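Cell surface protein (Faecalibacterium prausnitzii A2-165, PDB 4GT6) is of unknown function but, as an extracellular protein built on BspA-type leucine-rich repeats, probably binds other proteins. Local coordinates at residues A[76-80]-A[81-85]; A[126-129]-A[130-134]; A[194-198]-A[199-203]; A[254-258]-A[259-263]; A[323-327]-A[328-332]. All coordinates share one frame; numbering follows the deposited sequence. Where two conformers were deposited one is given.

The five interactions are local turns at the ends of short strands, spaced along the leucine-rich-repeat solenoid that forms this portion of a longer cell surface protein. Each repeats one pattern, an isoleucine whose CG2 methyl touches an alanine and a phenylalanine ring. Interactions 1 and 2 reach the same sheet with centres 10 Å apart, whereas the centres of interactions 1 and 5 are 41 Å apart. Interactions 3 and 4, with centres 11 Å apart, touch directly: Asn199 OD1 lies 2.8 Å from His259 ND1, and both interactions meet the same 1,2-ethanediol. The sodium ion bound at Ser297 and Glu320 lies about 14 Å from the side chain of Ile256 and about 12 Å from that of Ile325.

Interaction 1: A[76-80]-A[81-85]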
# COMPACT_ATOMS: atom_id res chain seq x y z
N THR A 76 12.53 24.26 -4.82
CA THR A 76 11.73 24.04 -3.61
C THR A 76 10.54 23.10 -3.90
O THR A 76 9.83 22.71 -2.98
CB THR A 76 11.25 25.39 -3.03
OG1 THR A 76 10.38 26.01 -3.97
CG2 THR A 76 12.42 26.32 -2.64
N GLU A 77 10.29 22.81 -5.18
CA GLU A 77 9.15 21.98 -5.56
C GLU A 77 9.48 21.09 -6.74
O GLU A 77 10.07 21.55 -7.71
CB GLU A 77 7.94 22.87 -5.93
CG GLU A 77 6.67 22.07 -6.21
CD GLU A 77 5.37 22.84 -6.31
OE1 GLU A 77 5.34 24.05 -5.97
OE2 GLU A 77 4.37 22.22 -6.73
N ILE A 78 9.02 19.84 -6.66
CA ILE A 78 9.12 18.86 -7.74
C ILE A 78 7.67 18.59 -8.15
O ILE A 78 6.85 18.19 -7.31
CB ILE A 78 9.91 17.58 -7.37
CG1 ILE A 78 11.38 17.93 -7.06
CG2 ILE A 78 9.85 16.57 -8.57
CD1 ILE A 78 12.17 16.82 -6.40
N GLY A 79 7.37 18.86 -9.41
CA GLY A 79 6.02 18.71 -9.94
C GLY A 79 5.53 17.28 -10.02
O GLY A 79 6.30 16.33 -9.86
N SER A 80 4.22 17.14 -10.28
CA SER A 80 3.63 15.81 -10.39
C SER A 80 4.22 15.07 -11.60
O SER A 80 4.51 15.70 -12.64
CB SER A 80 2.11 15.89 -10.50
OG SER A 80 1.71 16.58 -11.67
N ASN A 81 4.42 13.75 -11.45
CA ASN A 81 4.94 12.87 -12.51
C ASN A 81 6.24 13.41 -13.14
O ASN A 81 6.54 13.06 -14.28
CB ASN A 81 3.85 12.71 -13.62
CG ASN A 81 2.59 12.01 -13.12
OD1 ASN A 81 1.77 12.60 -12.42
ND2 ASN A 81 2.47 10.72 -13.41
N ALA A 82 7.03 14.21 -12.38
CA ALA A 82 8.25 14.83 -12.95
C ALA A 82 9.26 13.79 -13.46
O ALA A 82 9.94 14.06 -14.44
CB ALA A 82 8.93 15.73 -11.93
N PHE A 83 9.37 12.64 -12.79
CA PHE A 83 10.33 11.60 -13.20
C PHE A 83 9.59 10.27 -13.33
O PHE A 83 10.17 9.20 -13.15
CB PHE A 83 11.50 11.51 -12.18
CG PHE A 83 12.29 12.79 -12.11
CD1 PHE A 83 13.33 13.04 -13.02
CD2 PHE A 83 11.98 13.77 -11.16
CE1 PHE A 83 14.02 14.25 -12.98
CE2 PHE A 83 12.69 14.98 -11.12
CZ PHE A 83 13.69 15.22 -12.04
N TYR A 84 8.31 10.33 -13.67
CA TYR A 84 7.49 9.15 -13.83
C TYR A 84 8.09 8.21 -14.88
O TYR A 84 8.45 8.64 -15.99
CB TYR A 84 6.09 9.59 -14.27
CG TYR A 84 5.10 8.47 -14.51
CD1 TYR A 84 4.29 8.00 -13.47
CD2 TYR A 84 4.90 7.94 -15.79
CE1 TYR A 84 3.32 7.03 -13.70
CE2 TYR A 84 3.95 6.95 -16.02
CZ TYR A 84 3.15 6.52 -14.98
OH TYR A 84 2.17 5.59 -15.20
N ASN A 85 8.23 6.93 -14.52
CA ASN A 85 8.71 5.87 -15.40
C ASN A 85 10.15 6.09 -15.92
O ASN A 85 10.44 5.76 -17.08
CB ASN A 85 7.74 5.69 -16.59
CG ASN A 85 7.66 4.28 -17.07
OD1 ASN A 85 7.61 3.34 -16.27
ND2 ASN A 85 7.64 4.11 -18.40
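Ile78 and Phe83 meet across a tight double turn that leaves the short strand 77-78 of this BspA-type leucine-rich repeat. Their side chains cross at about a right angle, and the isoleucine meets the ring at its edge, near the ring plane, with CG2 4.1 Å from Phe83 CE2. The same methyl lies closer to Ala82, 3.6 Å from its CB, so a single branch of Ile78 packs on two residues of the turn. It gets there because CG2 lies anti to the backbone N while CG1 leaves beside that N (chi1 -64°). The backbone brings the three together: a type II turn from Gly79 to Ala82, with Asn81 in the left-handed conformation (phi 52°), runs straight into a type I turn from Asn81 to Tyr84. The bond that closes the first turn is weak, Ala82 N reaching Gly79 O over 3.4 Å at 140°. Phe83 also meets the nearly parallel rings of Phe59 and Phe110, while Asn81 turns its amide to Gln108 through ND2. On the Ala82 side of the contact, its CB also comes within 3.4 Å of Gly79 O, the acceptor of the weak turn bond.

Interaction 2: A[126-129]-A[130-134]; sequences TEID and SEAFH
Ile128 puts its CG2 methyl 3.5 Å from Ala132 CB, and this is the closest apolar touch in the turn that follows strand 127-128. The methyl also reaches the ring of Phe133, approaching CE2 obliquely at 4.2 Å. With CG1 beside the backbone N (chi1 -45°), CG2 is left pointing to Ala132 CB. A separate polar bond lies at the start of the turn: Ser130 N donates to Asp129 OD1 over 2.9 Å, a moderately bent bond (153°) that meets the carboxylate on its anti side and out of its plane. Asp129 adopts a chi1 of -142°, away from a staggered value, which places OD1 beside the N-H of the following residue.

Two consecutive turns of the backbone set these positions. A type II turn from Asp129 to Ala132 is closed by a weak bond from Ala132 N to Asp129 O at 3.4 Å, and a type I turn from Glu131 to His134 follows at once. Across that second turn His134 ND1 donates to Glu131 OE2 at 3.0 Å, with the oxygen nearly in the ring plane, although His134 was modelled in two conformers and the bond may not be constant.

Farther out, Ser130 OG bonds to Asp153 OD1 and Glu131 OE1 accepts from Gln108 NE2, so polar ends tie this coil to others of the solenoid. Phenylalanines stacked from coil to coil, as Phe133 is on the parallel ring of Phe110, are consistent with the interior of a BspA-type leucine-rich-repeat solenoid.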
# COMPACT_ATOMS: atom_id res chain seq x y z
N THR A 126 8.02 19.02 3.33
CA THR A 126 6.89 19.22 4.24
C THR A 126 5.64 18.61 3.61
O THR A 126 4.66 18.40 4.31
CB THR A 126 6.68 20.68 4.62
OG1 THR A 126 6.43 21.45 3.44
CG2 THR A 126 7.82 21.26 5.47
N GLU A 127 5.65 18.37 2.27
CA GLU A 127 4.48 17.81 1.58
C GLU A 127 4.91 16.84 0.53
O GLU A 127 5.76 17.17 -0.29
CB GLU A 127 3.62 18.91 0.89
CG GLU A 127 3.01 19.96 1.80
CD GLU A 127 2.27 21.01 1.00
OE1 GLU A 127 1.12 20.74 0.58
OE2 GLU A 127 2.88 22.06 0.70
N ILE A 128 4.34 15.65 0.54
CA ILE A 128 4.59 14.61 -0.47
C ILE A 128 3.22 14.09 -0.88
O ILE A 128 2.47 13.59 -0.02
CB ILE A 128 5.53 13.47 -0.01
CG1 ILE A 128 6.79 13.96 0.74
CG2 ILE A 128 5.91 12.63 -1.21
CD1 ILE A 128 7.55 12.79 1.53
N ASP A 129 2.89 14.18 -2.17
CA ASP A 129 1.56 13.79 -2.62
C ASP A 129 1.49 12.32 -3.04
O ASP A 129 2.49 11.61 -3.03
CB ASP A 129 1.07 14.72 -3.74
CG ASP A 129 -0.42 15.07 -3.70
OD1 ASP A 129 -1.23 14.29 -3.08
OD2 ASP A 129 -0.80 16.10 -4.34
N SER A 130 0.28 11.87 -3.36
CA SER A 130 -0.06 10.47 -3.67
C SER A 130 0.91 9.78 -4.59
O SER A 130 1.31 10.36 -5.61
CB SER A 130 -1.44 10.41 -4.33
OG SER A 130 -2.35 11.12 -3.51
N GLU A 131 1.27 8.52 -4.23
CA GLU A 131 2.06 7.59 -5.04
C GLU A 131 3.40 8.17 -5.52
O GLU A 131 3.90 7.73 -6.57
CB GLU A 131 1.23 7.24 -6.29
CG GLU A 131 -0.09 6.54 -5.98
CD GLU A 131 -0.89 6.31 -7.24
OE1 GLU A 131 -1.38 7.30 -7.84
OE2 GLU A 131 -0.95 5.14 -7.68
N ALA A 132 4.00 9.10 -4.77
CA ALA A 132 5.24 9.74 -5.20
C ALA A 132 6.38 8.73 -5.35
O ALA A 132 7.24 8.95 -6.19
CB ALA A 132 5.65 10.82 -4.21
N PHE A 133 6.36 7.60 -4.59
CA PHE A 133 7.44 6.62 -4.71
C PHE A 133 6.89 5.23 -5.01
O PHE A 133 7.51 4.23 -4.65
CB PHE A 133 8.32 6.62 -3.43
CG PHE A 133 9.03 7.95 -3.27
CD1 PHE A 133 10.17 8.24 -4.02
CD2 PHE A 133 8.53 8.93 -2.41
CE1 PHE A 133 10.81 9.48 -3.89
CE2 PHE A 133 9.17 10.17 -2.29
CZ PHE A 133 10.28 10.45 -3.07
N HIS A 134 5.70 5.18 -5.62
CA HIS A 134 5.03 3.93 -5.97
C HIS A 134 5.95 3.12 -6.92
O HIS A 134 6.42 3.66 -7.91
CB HIS A 134 3.67 4.26 -6.61
CG HIS A 134 2.76 3.10 -6.92
ND1 HIS A 134 1.44 3.32 -7.31
CD2 HIS A 134 2.99 1.77 -6.92
CE1 HIS A 134 0.93 2.12 -7.53
NE2 HIS A 134 1.82 1.16 -7.31

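Interaction 3: A[194-198]-A[199-203]; sequences TRIGT and NAFSE. With EDO (1,2-ethanediol), chain F; EDO (1,2-ethanediol), chain G; EDO (1,2-ethanediol), chain L.
In the leucine-rich-repeat solenoid, strand 195-196 passes into paired beta turns, where Ile196 packs back on Ala200 and Phe201. The Ile196 CG2 methyl sits 3.5 Å from Ala200 CB and 4.1 Å from Phe201 CE2; the isoleucine and phenylalanine side chains cross at about a right angle, and the methyl comes to the ring obliquely. Phe201 CG lies beside its own backbone N (chi1 -63°), which brings the far end of the ring nearer to Ile196. A sound bond closes the type II turn, Ala200 N to Gly197 O at 3.2 Å and 149°. Asn199, at the left-handed position of this turn, begins the following type I turn to Ser202.

Three 1,2-ethanediol molecules, probably from the crystallisation liquor, bind around the turns. One bridges the first turn, giving a proton from O2 to Ile196 O at 2.7 Å and accepting Asn199 N at O1. A second takes Asn199 ND2 at O1 in an almost straight bond (173°, 3.0 Å). The third approaches Ser202 OG to 2.6 Å at its O2, the same oxygen that donates to Glu203 OE2.

The other end of the Asn199 amide, OD1, accepts from His259 ND1 and so joins this turn to the one at 254-263. Phe201 meets the nearly parallel ring of Phe179. The buried Ile-Ala-Phe group after a short strand is consistent with a turn of a BspA-type leucine-rich-repeat solenoid.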
# COMPACT_ATOMS: atom_id res chain seq x y z
N THR A 194 -4.37 9.41 13.54
CA THR A 194 -5.81 9.25 13.82
C THR A 194 -6.53 8.57 12.66
O THR A 194 -7.74 8.29 12.76
CB THR A 194 -6.49 10.58 14.18
OG1 THR A 194 -6.32 11.47 13.07
CG2 THR A 194 -5.98 11.17 15.50
N ARG A 195 -5.80 8.29 11.56
CA ARG A 195 -6.37 7.59 10.41
C ARG A 195 -5.32 6.71 9.76
O ARG A 195 -4.21 7.15 9.46
CB ARG A 195 -6.96 8.57 9.37
CG ARG A 195 -7.42 7.88 8.07
CD ARG A 195 -8.27 8.79 7.20
NE ARG A 195 -7.48 9.87 6.61
CZ ARG A 195 -7.48 11.13 7.03
NH1 ARG A 195 -8.25 11.49 8.06
NH2 ARG A 195 -6.71 12.04 6.45
N ILE A 196 -5.69 5.45 9.52
CA ILE A 196 -4.87 4.52 8.74
C ILE A 196 -5.82 3.98 7.69
O ILE A 196 -6.81 3.34 8.03
CB ILE A 196 -4.16 3.39 9.54
CG1 ILE A 196 -3.23 3.97 10.64
CG2 ILE A 196 -3.38 2.48 8.56
CD1 ILE A 196 -2.37 2.93 11.43
N GLY A 197 -5.56 4.29 6.42
CA GLY A 197 -6.43 3.92 5.32
C GLY A 197 -6.40 2.43 5.03
O GLY A 197 -5.46 1.73 5.42
N THR A 198 -7.41 1.97 4.30
CA THR A 198 -7.56 0.57 3.89
C THR A 198 -6.28 0.07 3.21
O THR A 198 -5.79 0.78 2.33
CB THR A 198 -8.76 0.47 2.91
OG1 THR A 198 -9.89 1.16 3.44
CG2 THR A 198 -9.13 -0.94 2.62
N ASN A 199 -5.79 -1.14 3.57
CA ASN A 199 -4.64 -1.80 2.94
C ASN A 199 -3.32 -1.03 3.05
O ASN A 199 -2.37 -1.38 2.33
CB ASN A 199 -4.96 -2.08 1.45
CG ASN A 199 -5.99 -3.17 1.27
OD1 ASN A 199 -5.97 -4.16 1.99
ND2 ASN A 199 -6.93 -2.97 0.35
N ALA A 200 -3.20 -0.08 3.99
CA ALA A 200 -1.93 0.64 4.23
C ALA A 200 -0.78 -0.34 4.44
O ALA A 200 0.33 -0.06 4.02
CB ALA A 200 -2.06 1.55 5.45
N PHE A 201 -1.06 -1.50 5.10
CA PHE A 201 -0.03 -2.49 5.38
C PHE A 201 -0.36 -3.87 4.77
O PHE A 201 0.18 -4.89 5.21
CB PHE A 201 0.20 -2.59 6.91
CG PHE A 201 0.72 -1.29 7.47
CD1 PHE A 201 2.03 -0.87 7.21
CD2 PHE A 201 -0.11 -0.45 8.21
CE1 PHE A 201 2.51 0.34 7.71
CE2 PHE A 201 0.37 0.77 8.71
CZ PHE A 201 1.68 1.15 8.47
N SER A 202 -1.17 -3.89 3.70
CA SER A 202 -1.46 -5.16 3.03
C SER A 202 -0.19 -5.67 2.31
O SER A 202 0.72 -4.88 2.01
CB SER A 202 -2.61 -5.01 2.04
OG SER A 202 -2.23 -4.16 0.96
N GLU A 203 -0.06 -7.01 2.17
CA GLU A 203 1.09 -7.64 1.50
C GLU A 203 2.46 -7.24 2.12
O GLU A 203 3.45 -7.13 1.41
CB GLU A 203 1.07 -7.32 -0.02
CG GLU A 203 -0.16 -7.87 -0.73
CD GLU A 203 -0.14 -7.51 -2.21
OE1 GLU A 203 0.71 -8.08 -2.93
OE2 GLU A 203 -0.89 -6.61 -2.62
C1 EDO F . -5.98 -0.81 7.31
O1 EDO F . -6.31 -1.85 6.35
C2 EDO F . -7.25 0.03 7.64
O2 EDO F . -7.17 0.78 8.86
C1 EDO G . -4.65 -6.05 -2.71
O1 EDO G . -5.26 -4.78 -2.77
C2 EDO G . -3.87 -6.17 -1.37
O2 EDO G . -2.79 -5.27 -1.37
C1 EDO L . -9.99 -4.00 -0.99
O1 EDO L . -9.22 -4.82 -0.13
C2 EDO L . -11.31 -3.55 -0.35
O2 EDO L . -11.06 -2.54 0.60

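Interaction 4: A[254-258]-A[259-263]. With EDO (1,2-ethanediol), chain L; EDO (1,2-ethanediol), chain B.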
# COMPACT_ATOMS: atom_id res chain seq x y z
N ALA A 254 -14.63 -6.16 16.49
CA ALA A 254 -15.89 -6.23 15.72
C ALA A 254 -15.67 -6.59 14.26
O ALA A 254 -16.61 -7.00 13.58
CB ALA A 254 -16.60 -4.89 15.81
N ARG A 255 -14.44 -6.42 13.78
CA ARG A 255 -14.15 -6.63 12.36
C ARG A 255 -12.71 -7.07 12.15
O ARG A 255 -11.81 -6.59 12.84
CB ARG A 255 -14.39 -5.28 11.62
CG ARG A 255 -13.85 -5.23 10.16
CD ARG A 255 -14.59 -4.27 9.27
NE ARG A 255 -14.03 -4.22 7.91
CZ ARG A 255 -14.52 -4.87 6.85
NH1 ARG A 255 -15.57 -5.67 6.97
NH2 ARG A 255 -13.95 -4.73 5.66
N ILE A 256 -12.51 -7.97 11.18
CA ILE A 256 -11.19 -8.35 10.69
C ILE A 256 -11.10 -7.59 9.38
O ILE A 256 -11.86 -7.90 8.45
CB ILE A 256 -10.96 -9.88 10.52
CG1 ILE A 256 -11.17 -10.64 11.84
CG2 ILE A 256 -9.54 -10.12 9.97
CD1 ILE A 256 -11.49 -12.15 11.62
N GLU A 257 -10.25 -6.55 9.31
CA GLU A 257 -10.18 -5.70 8.14
C GLU A 257 -9.51 -6.44 6.94
O GLU A 257 -8.92 -7.51 7.10
CB GLU A 257 -9.49 -4.36 8.49
CG GLU A 257 -9.70 -3.22 7.49
CD GLU A 257 -11.12 -3.06 7.00
OE1 GLU A 257 -11.95 -2.51 7.77
OE2 GLU A 257 -11.44 -3.57 5.90
N THR A 258 -9.71 -5.91 5.74
CA THR A 258 -9.20 -6.50 4.50
C THR A 258 -7.70 -6.76 4.61
O THR A 258 -6.95 -5.93 5.13
CB THR A 258 -9.57 -5.62 3.28
OG1 THR A 258 -9.11 -6.25 2.08
CG2 THR A 258 -9.01 -4.21 3.35
N HIS A 259 -7.27 -7.97 4.18
CA HIS A 259 -5.87 -8.43 4.17
C HIS A 259 -5.18 -8.34 5.56
O HIS A 259 -3.94 -8.28 5.62
CB HIS A 259 -5.07 -7.64 3.09
CG HIS A 259 -5.66 -7.84 1.71
ND1 HIS A 259 -6.33 -6.81 1.06
CD2 HIS A 259 -5.69 -8.95 0.94
CE1 HIS A 259 -6.74 -7.33 -0.09
NE2 HIS A 259 -6.37 -8.61 -0.21
N ALA A 260 -5.95 -8.35 6.68
CA ALA A 260 -5.34 -8.19 8.01
C ALA A 260 -4.36 -9.33 8.34
O ALA A 260 -3.39 -9.12 9.07
CB ALA A 260 -6.41 -8.09 9.10
N PHE A 261 -4.63 -10.54 7.81
CA PHE A 261 -3.78 -11.72 8.05
C PHE A 261 -3.21 -12.26 6.75
O PHE A 261 -2.86 -13.43 6.69
CB PHE A 261 -4.59 -12.84 8.74
CG PHE A 261 -5.01 -12.63 10.17
CD1 PHE A 261 -6.19 -11.95 10.47
CD2 PHE A 261 -4.29 -13.21 11.22
CE1 PHE A 261 -6.61 -11.80 11.80
CE2 PHE A 261 -4.70 -13.04 12.55
CZ PHE A 261 -5.86 -12.34 12.83
N ASP A 262 -3.08 -11.43 5.72
CA ASP A 262 -2.57 -11.97 4.47
C ASP A 262 -1.10 -12.42 4.63
O ASP A 262 -0.35 -11.86 5.43
CB ASP A 262 -2.76 -11.00 3.28
CG ASP A 262 -1.93 -9.70 3.23
OD1 ASP A 262 -1.19 -9.43 4.19
OD2 ASP A 262 -2.03 -8.98 2.23
N SER A 263 -0.76 -13.52 3.92
CA SER A 263 0.59 -14.08 3.82
C SER A 263 1.26 -14.42 5.16
O SER A 263 2.49 -14.27 5.29
CB SER A 263 1.50 -13.15 3.00
OG SER A 263 1.01 -13.06 1.68
C1 EDO L . -9.99 -4.00 -0.99
O1 EDO L . -9.22 -4.82 -0.13
C2 EDO L . -11.31 -3.55 -0.35
O2 EDO L . -11.06 -2.54 0.60
C1 EDO B . -15.02 -5.95 2.13
O1 EDO B . -13.67 -5.75 2.57
C2 EDO B . -15.79 -6.92 3.07
O2 EDO B . -16.40 -6.21 4.13
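Apolar contact centres on Ile256, whose CG2 methyl is equally close, at 3.8 Å, to Ala260 CB and Phe261 CE1. The methyl lies in the plane of the Phe261 ring, at its edge, and the two side chains cross at about a right angle. The ring itself stacks with Phe284 and Tyr238.

Backbone bonding shapes the link. Ala260 N donates to Glu257 O at 3.1 Å, closing a type II turn that is followed directly by a type I turn from His259 to Asp262. Together they form the bend that leaves strand 253-256 in this BspA-type leucine-rich-repeat coil.

A salt bridge lies at the start of the bend. Arg255, extended from CG to NE, grips Glu257 side-on: NE meets OE1 at 2.7 Å in a nearly straight bond (169°), and NH2 meets OE2 at 2.8 Å. Thr258 N adds a third bond, also to Glu257 OE2 at 2.9 Å and from the same face of the carboxylate as NH2, so the group is held against rotation. Separately, Asp262 forms a salt bridge with Arg237 and accepts Glu203 N.

Two 1,2-ethanediol molecules add hydroxyl contacts. One lies at the guanidinium edge, its O2 taking Arg255 NH1 at 3.0 Å; the other, the same molecule that accepts Asn199 ND2, donates from O1 to Thr258 OG1 over 2.6 Å.

Interaction 5: A[323-327]-A[328-332]; sequences TQILD and DAFAG
Leu326 O accepts Ala329 N at 3.2 Å, the hydrogen bond that joins 323-327 to 328-332. It is moderately bent (146°). The bond closes a type II turn from Leu326 to Ala329, and Asp328, in the left-handed conformation with phi 58°, carries the chain into a type I turn, where Ala331 N bonds to Asp328 O at 3.1 Å. Ile325 packs on the turns through CG2, which comes to 3.5 Å from Ala329 CB and meets the Phe330 ring at its edge, near the plane, 4.3 Å from CE2.

The adjacent acids Asp327 and Asp328 do not touch through their charged atoms, Asp327 OD1 and Asp328 OD1 being 5.4 Å apart. Ser351 OG bonds both to Asp327 OD1 and to Asp328 N, which probably offsets some of the cost of burying Asp327. Phe330 meets the rings of Phe307 and Phe353, the latter almost parallel to it. The weakly bonded strand 324-325, its two turns and the buried phenylalanine fit one coil of the BspA-type leucine-rich-repeat solenoid.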
# COMPACT_ATOMS: atom_id res chain seq x y z
N THR A 323 -24.57 -16.39 4.33
CA THR A 323 -25.54 -16.40 3.22
C THR A 323 -24.85 -16.41 1.87
O THR A 323 -25.47 -16.72 0.85
CB THR A 323 -26.48 -15.19 3.33
OG1 THR A 323 -25.70 -14.00 3.16
CG2 THR A 323 -27.24 -15.17 4.65
N GLN A 324 -23.57 -16.04 1.83
CA GLN A 324 -22.83 -16.05 0.58
C GLN A 324 -21.35 -16.24 0.82
O GLN A 324 -20.80 -15.79 1.83
CB GLN A 324 -23.09 -14.77 -0.26
CG GLN A 324 -22.78 -13.46 0.47
CD GLN A 324 -23.09 -12.23 -0.35
OE1 GLN A 324 -23.78 -12.26 -1.37
NE2 GLN A 324 -22.58 -11.10 0.11
N ILE A 325 -20.71 -16.93 -0.14
CA ILE A 325 -19.29 -17.24 -0.21
C ILE A 325 -18.86 -16.55 -1.50
O ILE A 325 -19.29 -16.98 -2.57
CB ILE A 325 -19.08 -18.78 -0.21
CG1 ILE A 325 -19.58 -19.42 1.11
CG2 ILE A 325 -17.62 -19.16 -0.50
CD1 ILE A 325 -19.58 -21.01 1.12
N LEU A 326 -18.10 -15.45 -1.41
CA LEU A 326 -17.81 -14.65 -2.60
C LEU A 326 -16.68 -15.21 -3.48
O LEU A 326 -16.11 -16.27 -3.20
CB LEU A 326 -17.54 -13.18 -2.21
CG LEU A 326 -18.69 -12.43 -1.49
CD1 LEU A 326 -18.35 -10.93 -1.36
CD2 LEU A 326 -20.02 -12.58 -2.25
N ASP A 327 -16.41 -14.52 -4.60
CA ASP A 327 -15.43 -14.95 -5.60
C ASP A 327 -14.08 -15.31 -5.00
O ASP A 327 -13.59 -14.62 -4.11
CB ASP A 327 -15.24 -13.86 -6.66
CG ASP A 327 -16.31 -13.88 -7.74
OD1 ASP A 327 -16.32 -14.84 -8.55
OD2 ASP A 327 -17.10 -12.93 -7.81
N ASP A 328 -13.49 -16.44 -5.45
CA ASP A 328 -12.17 -16.90 -5.04
C ASP A 328 -12.02 -17.13 -3.52
O ASP A 328 -10.89 -17.22 -3.05
CB ASP A 328 -11.10 -15.88 -5.51
CG ASP A 328 -10.90 -15.79 -7.00
OD1 ASP A 328 -11.31 -16.73 -7.72
OD2 ASP A 328 -10.27 -14.80 -7.45
N ALA A 329 -13.12 -17.28 -2.75
CA ALA A 329 -13.03 -17.47 -1.29
C ALA A 329 -12.07 -18.61 -0.89
O ALA A 329 -11.37 -18.47 0.10
CB ALA A 329 -14.40 -17.71 -0.69
N PHE A 330 -12.03 -19.71 -1.66
CA PHE A 330 -11.12 -20.84 -1.39
C PHE A 330 -10.28 -21.17 -2.62
O PHE A 330 -9.82 -22.30 -2.75
CB PHE A 330 -11.91 -22.08 -0.93
CG PHE A 330 -12.60 -21.88 0.39
CD1 PHE A 330 -11.93 -22.15 1.59
CD2 PHE A 330 -13.89 -21.36 0.46
CE1 PHE A 330 -12.56 -21.97 2.82
CE2 PHE A 330 -14.52 -21.17 1.69
CZ PHE A 330 -13.86 -21.49 2.86
N ALA A 331 -10.05 -20.19 -3.51
CA ALA A 331 -9.29 -20.43 -4.74
C ALA A 331 -7.86 -20.86 -4.44
O ALA A 331 -7.16 -20.18 -3.69
CB ALA A 331 -9.29 -19.20 -5.63
N GLY A 332 -7.45 -21.99 -5.02
CA GLY A 332 -6.10 -22.51 -4.84
C GLY A 332 -5.86 -23.26 -3.54
O GLY A 332 -4.71 -23.56 -3.21